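Conserved hypothetical protein Pfu-838710-001 from Pyrococcus furiosus is of unknown function but carries a CYTH domain, whose better-known members bind triphosphate groups, so a related role is possible. Local coordinates of one contact, PDB 1YEM (chain A, 2.30 Å), residues 64-69 and 80-85, beside the matching contact of the related CYTH domain-containing protein from Pyrococcus horikoshii, PDB 2DC4 (chain B, 1.65 Å), residues 56-61 and 72-77. Both blocks share one frame: the second was fitted to the first on N, CA, C and O of the twelve residues, RMSD 0.20 Å. Numbering follows each deposited sequence.

Structure 1 (1YEM); sequences YLTFKE and EVEFEI.
Leu-65 lies alongside Phe-83, both pointing the same way, with CB of Leu-65 over one face of the phenyl ring and offset toward its rim; Leu-65 CB is 4.0 Å from Phe-83 CZ. Strands 62-70 and 77-85 form an antiparallel hairpin in the closed barrel of the CYTH fold. Leu-65 CB also meets CG2 of Ile-85 at 3.9 Å. Paired backbone hydrogen bonds join Leu-65 to Phe-83 and Phe-67 to Val-81, and CB of Phe-67 comes 3.9 Å from Val-81 O. This buried face packs against the second subunit, whose Val-94 meets Leu-65. On the other face Thr-66, with OG1 beside its backbone N (chi1 -54°), donates a hydrogen bond to Glu-82: OG1 of Thr-66 to OE1 of Glu-82 is 2.7 Å, 31° out of the carboxylate plane. CG2 of Thr-66 lies 3.1 Å from Glu-80 OE1. Lys-68 runs alongside Glu-80, its CE 3.8 Å from OE2 of Glu-80.

Structure 2 (2DC4); sequences YITYKE and ELEFEV.
Ile-57 and Phe-75 run side by side in the same direction, CB of Ile-57 standing over one face of the ring, offset toward the rim, and 4.0 Å from CZ of Phe-75. CG1 of Ile-57 approaches Val-77 CG1 to 3.6 Å. Reciprocal backbone hydrogen bonds tie Ile-57 to Phe-75 and Tyr-59 to Leu-73; CB of Tyr-59 is 3.9 Å from Leu-73 O, while the hydroxyl of Tyr-59 is hydrogen-bonded to Lys-42 of the same chain. Leu-86 of the second subunit packs on Ile-57. On the other face Thr-58 has OG1 between the backbone N and carbonyl carbon (chi1 67°), which turns its methyl to Glu-74: CG2 of Thr-58 lies 3.3 Å from OE2 of Glu-74. Lys-60 lies alongside Glu-72, with CE of Lys-60 3.2 Å from OE2 of Glu-72.

Structure 1 against structure 2
The side-chain hydrogen bond between Thr-66(A) OG1 and Glu-82(A) OE1, 2.7 Å, occurs in structure 1 alone; the nearest like atoms, Thr-58(B) OG1 and Glu-74(B) OE2, are 5.4 Å apart. The threonine models differ in chi1, -54° in Thr-66(A) against 67° in Thr-58(B), and their OG1 atoms stand 2.2 Å apart after superposition. The contact of Thr-66(A) CG2 with Glu-80(A) OE1 is likewise absent from structure 2, where the flat end of Glu-72(B) is twisted by about 48° relative to that of Glu-80(A). The backbone hydrogen bonds of Leu-65(A) with Phe-83(A) and of Phe-67(A) with Val-81(A) are kept by Ile-57(B) with Phe-75(B) and Tyr-59(B) with Leu-73(B).

In the packing, the CA atoms coincide within the error, and Phe-83(A) and Phe-75(B) keep their place. Leu-65(A) CG and Ile-57(B) CG2 fall 0.6 Å apart, but CD1 of Leu-65(A) has no counterpart, nor have CG1 and CD1 of Ile-57(B): the apolar bulk is redistributed, while the touch on the phenylalanine remains. Ile-85(A) CG2 and Val-77(B) CG1 lie 0.4 Å apart, and Ile-85(A) CG1 and Val-77(B) CG2 0.3 Å apart after superposition, so both branches are matched and CD1 of Ile-85(A) is the additional carbon. Phe-67(A) and Tyr-59(B) place their rings alike, their CZ atoms 0.3 Å apart; the hydroxyl of Tyr-59(B), hydrogen-bonded to Lys-42(B) of the same chain, has no equivalent in Phe-67(A). For Val-81(A) and Leu-73(B) the overlap is looser: Val-81(A) CG1 and Leu-73(B) CG are 1.2 Å apart. There CG2 of Val-81(A) is without a counterpart, and CD2 of Leu-73(B) extends to a place that Val-81(A) does not occupy.

Structure 1 (1YEM)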
loop_
_atom_site.group_PDB
_atom_site.type_symbol
_atom_site.label_atom_id
_atom_site.label_comp_id
_atom_site.label_asym_id
_atom_site.label_seq_id
_atom_site.Cartn_x
_atom_site.Cartn_y
_atom_site.Cartn_z
ATOM N N TYR A 64 2.063 -6.259 3.966
ATOM C CA TYR A 64 1.516 -6.451 2.639
ATOM C C TYR A 64 0.145 -5.887 2.553
ATOM O O TYR A 64 -0.558 -5.831 3.529
ATOM C CB TYR A 64 1.451 -7.943 2.293
ATOM C CG TYR A 64 2.786 -8.598 2.395
ATOM C CD1 TYR A 64 3.229 -9.117 3.606
ATOM C CD2 TYR A 64 3.632 -8.672 1.288
ATOM C CE1 TYR A 64 4.479 -9.710 3.718
ATOM C CE2 TYR A 64 4.881 -9.260 1.381
ATOM C CZ TYR A 64 5.301 -9.779 2.607
ATOM O OH TYR A 64 6.540 -10.353 2.731
ATOM N N LEU A 65 -0.207 -5.461 1.357
ATOM C CA LEU A 65 -1.546 -5.083 1.015
ATOM C C LEU A 65 -1.999 -6.077 -0.034
ATOM O O LEU A 65 -1.298 -6.295 -1.020
ATOM C CB LEU A 65 -1.567 -3.670 0.453
ATOM C CG LEU A 65 -2.958 -3.079 0.153
ATOM C CD1 LEU A 65 -2.934 -1.555 0.286
ATOM C CD2 LEU A 65 -3.461 -3.488 -1.240
ATOM N N THR A 66 -3.154 -6.697 0.194
ATOM C CA THR A 66 -3.652 -7.739 -0.701
ATOM C C THR A 66 -5.085 -7.451 -1.137
ATOM O O THR A 66 -5.932 -7.102 -0.321
ATOM C CB THR A 66 -3.603 -9.121 -0.021
ATOM O OG1 THR A 66 -2.272 -9.374 0.456
ATOM C CG2 THR A 66 -4.005 -10.224 -0.992
ATOM N N PHE A 67 -5.326 -7.563 -2.434
ATOM C CA PHE A 67 -6.675 -7.505 -2.985
ATOM C C PHE A 67 -6.950 -8.829 -3.689
ATOM O O PHE A 67 -6.103 -9.308 -4.418
ATOM C CB PHE A 67 -6.817 -6.339 -3.976
ATOM C CG PHE A 67 -8.060 -6.404 -4.804
ATOM C CD1 PHE A 67 -9.235 -5.818 -4.364
ATOM C CD2 PHE A 67 -8.066 -7.079 -6.022
ATOM C CE1 PHE A 67 -10.399 -5.906 -5.128
ATOM C CE2 PHE A 67 -9.218 -7.167 -6.783
ATOM C CZ PHE A 67 -10.382 -6.581 -6.342
ATOM N N LYS A 68 -8.121 -9.414 -3.448
ATOM C CA LYS A 68 -8.543 -10.625 -4.163
ATOM C C LYS A 68 -9.924 -10.486 -4.783
ATOM O O LYS A 68 -10.783 -9.798 -4.252
ATOM C CB LYS A 68 -8.575 -11.852 -3.234
ATOM C CG LYS A 68 -7.256 -12.278 -2.672
ATOM C CD LYS A 68 -7.389 -13.626 -2.007
ATOM C CE LYS A 68 -6.169 -13.986 -1.166
ATOM N NZ LYS A 68 -6.389 -15.268 -0.447
ATOM N N GLU A 69 -10.119 -11.161 -5.909
ATOM C CA GLU A 69 -11.457 -11.467 -6.406
ATOM C C GLU A 69 -11.712 -12.950 -6.235
ATOM O O GLU A 69 -10.976 -13.786 -6.774
ATOM C CB GLU A 69 -11.615 -11.080 -7.877
ATOM C CG GLU A 69 -12.184 -9.684 -8.078
ATOM C CD GLU A 69 -11.802 -9.096 -9.423
ATOM O OE1 GLU A 69 -11.979 -9.820 -10.436
ATOM O OE2 GLU A 69 -11.325 -7.923 -9.461
ATOM N N GLU A 80 -5.642 -12.657 -7.366
ATOM C CA GLU A 80 -4.995 -11.895 -6.308
ATOM C C GLU A 80 -4.008 -10.869 -6.854
ATOM O O GLU A 80 -3.245 -11.161 -7.765
ATOM C CB GLU A 80 -4.277 -12.849 -5.337
ATOM C CG GLU A 80 -3.398 -12.130 -4.301
ATOM C CD GLU A 80 -2.890 -13.043 -3.199
ATOM O OE1 GLU A 80 -2.288 -12.526 -2.243
ATOM O OE2 GLU A 80 -3.085 -14.273 -3.286
ATOM N N VAL A 81 -4.034 -9.668 -6.277
ATOM C CA VAL A 81 -2.961 -8.690 -6.474
ATOM C C VAL A 81 -2.421 -8.293 -5.107
ATOM O O VAL A 81 -3.187 -7.847 -4.239
ATOM C CB VAL A 81 -3.440 -7.390 -7.196
ATOM C CG1 VAL A 81 -2.238 -6.550 -7.592
ATOM C CG2 VAL A 81 -4.258 -7.712 -8.410
ATOM N N GLU A 82 -1.118 -8.445 -4.907
ATOM C CA GLU A 82 -0.511 -7.989 -3.671
ATOM C C GLU A 82 0.903 -7.422 -3.836
ATOM O O GLU A 82 1.622 -7.722 -4.784
ATOM C CB GLU A 82 -0.549 -9.095 -2.609
ATOM C CG GLU A 82 0.644 -9.985 -2.538
ATOM C CD GLU A 82 0.592 -10.929 -1.336
ATOM O OE1 GLU A 82 -0.476 -11.034 -0.674
ATOM O OE2 GLU A 82 1.632 -11.573 -1.049
ATOM N N PHE A 83 1.270 -6.574 -2.897
ATOM C CA PHE A 83 2.588 -5.976 -2.874
ATOM C C PHE A 83 2.918 -5.626 -1.447
ATOM O O PHE A 83 2.032 -5.485 -0.592
ATOM C CB PHE A 83 2.652 -4.710 -3.764
ATOM C CG PHE A 83 1.558 -3.712 -3.491
ATOM C CD1 PHE A 83 1.748 -2.686 -2.603
ATOM C CD2 PHE A 83 0.330 -3.817 -4.130
ATOM C CE1 PHE A 83 0.721 -1.767 -2.334
ATOM C CE2 PHE A 83 -0.683 -2.900 -3.885
ATOM C CZ PHE A 83 -0.485 -1.878 -2.983
ATOM N N GLU A 84 4.197 -5.487 -1.206
ATOM C CA GLU A 84 4.697 -5.118 0.083
ATOM C C GLU A 84 4.449 -3.642 0.352
ATOM O O GLU A 84 4.432 -2.814 -0.573
ATOM C CB GLU A 84 6.196 -5.401 0.143
ATOM C CG GLU A 84 6.720 -5.601 1.529
ATOM C CD GLU A 84 8.153 -6.091 1.535
ATOM O OE1 GLU A 84 8.561 -6.749 0.551
ATOM O OE2 GLU A 84 8.857 -5.820 2.530
ATOM N N ILE A 85 4.256 -3.326 1.625
ATOM C CA ILE A 85 4.171 -1.956 2.081
ATOM C C ILE A 85 5.161 -1.750 3.229
ATOM O O ILE A 85 5.615 -2.719 3.862
ATOM C CB ILE A 85 2.735 -1.569 2.508
ATOM C CG1 ILE A 85 2.316 -2.347 3.756
ATOM C CG2 ILE A 85 1.779 -1.800 1.350
ATOM C CD1 ILE A 85 0.832 -2.268 4.101
#

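Structure 2 (2DC4)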
loop_
_atom_site.group_PDB
_atom_site.type_symbol
_atom_site.label_atom_id
_atom_site.label_comp_id
_atom_site.label_asym_id
_atom_site.label_seq_id
_atom_site.Cartn_x
_atom_site.Cartn_y
_atom_site.Cartn_z
ATOM N N TYR B 56 2.032 -6.355 3.872
ATOM C CA TYR B 56 1.481 -6.336 2.517
ATOM C C TYR B 56 0.060 -5.804 2.432
ATOM O O TYR B 56 -0.685 -5.793 3.410
ATOM C CB TYR B 56 1.435 -7.758 1.927
ATOM C CG TYR B 56 2.756 -8.465 1.871
ATOM C CD1 TYR B 56 3.258 -9.143 2.982
ATOM C CD2 TYR B 56 3.536 -8.413 0.719
ATOM C CE1 TYR B 56 4.515 -9.751 2.942
ATOM C CE2 TYR B 56 4.786 -9.012 0.669
ATOM C CZ TYR B 56 5.273 -9.675 1.781
ATOM O OH TYR B 56 6.523 -10.236 1.727
ATOM N N ILE B 57 -0.304 -5.346 1.242
ATOM C CA ILE B 57 -1.678 -4.955 0.991
ATOM C C ILE B 57 -2.077 -6.033 -0.001
ATOM O O ILE B 57 -1.331 -6.307 -0.948
ATOM C CB ILE B 57 -1.826 -3.590 0.302
ATOM C CG1 ILE B 57 -1.472 -2.476 1.288
ATOM C CG2 ILE B 57 -3.262 -3.439 -0.224
ATOM C CD1 ILE B 57 -1.630 -1.066 0.720
ATOM N N THR B 58 -3.218 -6.668 0.221
ATOM C CA THR B 58 -3.669 -7.709 -0.691
ATOM C C THR B 58 -5.128 -7.534 -1.088
ATOM O O THR B 58 -5.998 -7.283 -0.252
ATOM C CB THR B 58 -3.516 -9.116 -0.077
ATOM O OG1 THR B 58 -4.421 -9.241 1.020
ATOM C CG2 THR B 58 -2.098 -9.357 0.409
ATOM N N TYR B 59 -5.375 -7.667 -2.385
ATOM C CA TYR B 59 -6.711 -7.558 -2.960
ATOM C C TYR B 59 -6.997 -8.880 -3.649
ATOM O O TYR B 59 -6.135 -9.423 -4.343
ATOM C CB TYR B 59 -6.751 -6.436 -4.000
ATOM C CG TYR B 59 -8.013 -6.397 -4.845
ATOM C CD1 TYR B 59 -9.152 -5.720 -4.412
ATOM C CD2 TYR B 59 -8.058 -7.035 -6.084
ATOM C CE1 TYR B 59 -10.307 -5.676 -5.196
ATOM C CE2 TYR B 59 -9.207 -7.001 -6.874
ATOM C CZ TYR B 59 -10.324 -6.318 -6.426
ATOM O OH TYR B 59 -11.457 -6.262 -7.214
ATOM N N LYS B 60 -8.204 -9.396 -3.458
ATOM C CA LYS B 60 -8.581 -10.647 -4.095
ATOM C C LYS B 60 -9.992 -10.592 -4.636
ATOM O O LYS B 60 -10.860 -9.905 -4.099
ATOM C CB LYS B 60 -8.497 -11.818 -3.117
ATOM C CG LYS B 60 -7.099 -12.207 -2.684
ATOM C CD LYS B 60 -7.133 -13.513 -1.905
ATOM C CE LYS B 60 -5.743 -13.930 -1.452
ATOM N NZ LYS B 60 -5.751 -15.239 -0.737
ATOM N N GLU B 61 -10.204 -11.320 -5.721
ATOM C CA GLU B 61 -11.516 -11.413 -6.331
ATOM C C GLU B 61 -11.796 -12.896 -6.513
ATOM O O GLU B 61 -11.043 -13.589 -7.193
ATOM C CB GLU B 61 -11.540 -10.707 -7.686
ATOM C CG GLU B 61 -12.810 -10.964 -8.480
ATOM C CD GLU B 61 -12.945 -10.049 -9.677
ATOM O OE1 GLU B 61 -12.010 -10.008 -10.504
ATOM O OE2 GLU B 61 -13.990 -9.371 -9.786
ATOM N N GLU B 72 -5.388 -12.508 -7.550
ATOM C CA GLU B 72 -4.751 -11.867 -6.410
ATOM C C GLU B 72 -3.799 -10.754 -6.804
ATOM O O GLU B 72 -2.995 -10.903 -7.721
ATOM C CB GLU B 72 -3.995 -12.899 -5.569
ATOM C CG GLU B 72 -3.238 -12.290 -4.395
ATOM C CD GLU B 72 -2.505 -13.326 -3.565
ATOM O OE1 GLU B 72 -1.695 -14.085 -4.135
ATOM O OE2 GLU B 72 -2.738 -13.379 -2.340
ATOM N N LEU B 73 -3.908 -9.632 -6.103
ATOM C CA LEU B 73 -3.039 -8.489 -6.328
ATOM C C LEU B 73 -2.426 -8.223 -4.968
ATOM O O LEU B 73 -3.120 -7.811 -4.039
ATOM C CB LEU B 73 -3.844 -7.279 -6.790
ATOM C CG LEU B 73 -3.071 -5.968 -6.972
ATOM C CD1 LEU B 73 -1.970 -6.135 -8.013
ATOM C CD2 LEU B 73 -4.038 -4.878 -7.386
ATOM N N GLU B 74 -1.131 -8.483 -4.846
ATOM C CA GLU B 74 -0.449 -8.300 -3.574
ATOM C C GLU B 74 0.896 -7.620 -3.724
ATOM O O GLU B 74 1.692 -7.969 -4.603
ATOM C CB GLU B 74 -0.235 -9.657 -2.894
ATOM C CG GLU B 74 0.561 -9.582 -1.596
ATOM C CD GLU B 74 0.961 -10.948 -1.079
ATOM O OE1 GLU B 74 1.725 -11.649 -1.778
ATOM O OE2 GLU B 74 0.513 -11.326 0.021
ATOM N N PHE B 75 1.153 -6.641 -2.865
ATOM C CA PHE B 75 2.435 -5.967 -2.896
ATOM C C PHE B 75 2.851 -5.552 -1.502
ATOM O O PHE B 75 2.018 -5.305 -0.628
ATOM C CB PHE B 75 2.423 -4.767 -3.861
ATOM C CG PHE B 75 1.401 -3.718 -3.541
ATOM C CD1 PHE B 75 1.696 -2.676 -2.662
ATOM C CD2 PHE B 75 0.151 -3.744 -4.150
ATOM C CE1 PHE B 75 0.756 -1.675 -2.399
ATOM C CE2 PHE B 75 -0.793 -2.752 -3.897
ATOM C CZ PHE B 75 -0.494 -1.712 -3.020
ATOM N N GLU B 76 4.158 -5.507 -1.299
ATOM C CA GLU B 76 4.725 -5.155 -0.009
ATOM C C GLU B 76 4.634 -3.661 0.272
ATOM O O GLU B 76 4.787 -2.853 -0.635
ATOM C CB GLU B 76 6.193 -5.576 0.023
ATOM C CG GLU B 76 6.841 -5.466 1.389
ATOM C CD GLU B 76 8.338 -5.721 1.351
ATOM O OE1 GLU B 76 8.781 -6.620 0.610
ATOM O OE2 GLU B 76 9.076 -5.028 2.077
ATOM N N VAL B 77 4.366 -3.307 1.529
ATOM C CA VAL B 77 4.328 -1.904 1.943
ATOM C C VAL B 77 5.223 -1.778 3.166
ATOM O O VAL B 77 5.461 -2.759 3.871
ATOM C CB VAL B 77 2.896 -1.408 2.286
ATOM C CG1 VAL B 77 1.987 -1.596 1.070
ATOM C CG2 VAL B 77 2.345 -2.135 3.509
HETATM O O HOH W 1 8.024 -8.935 -0.220
#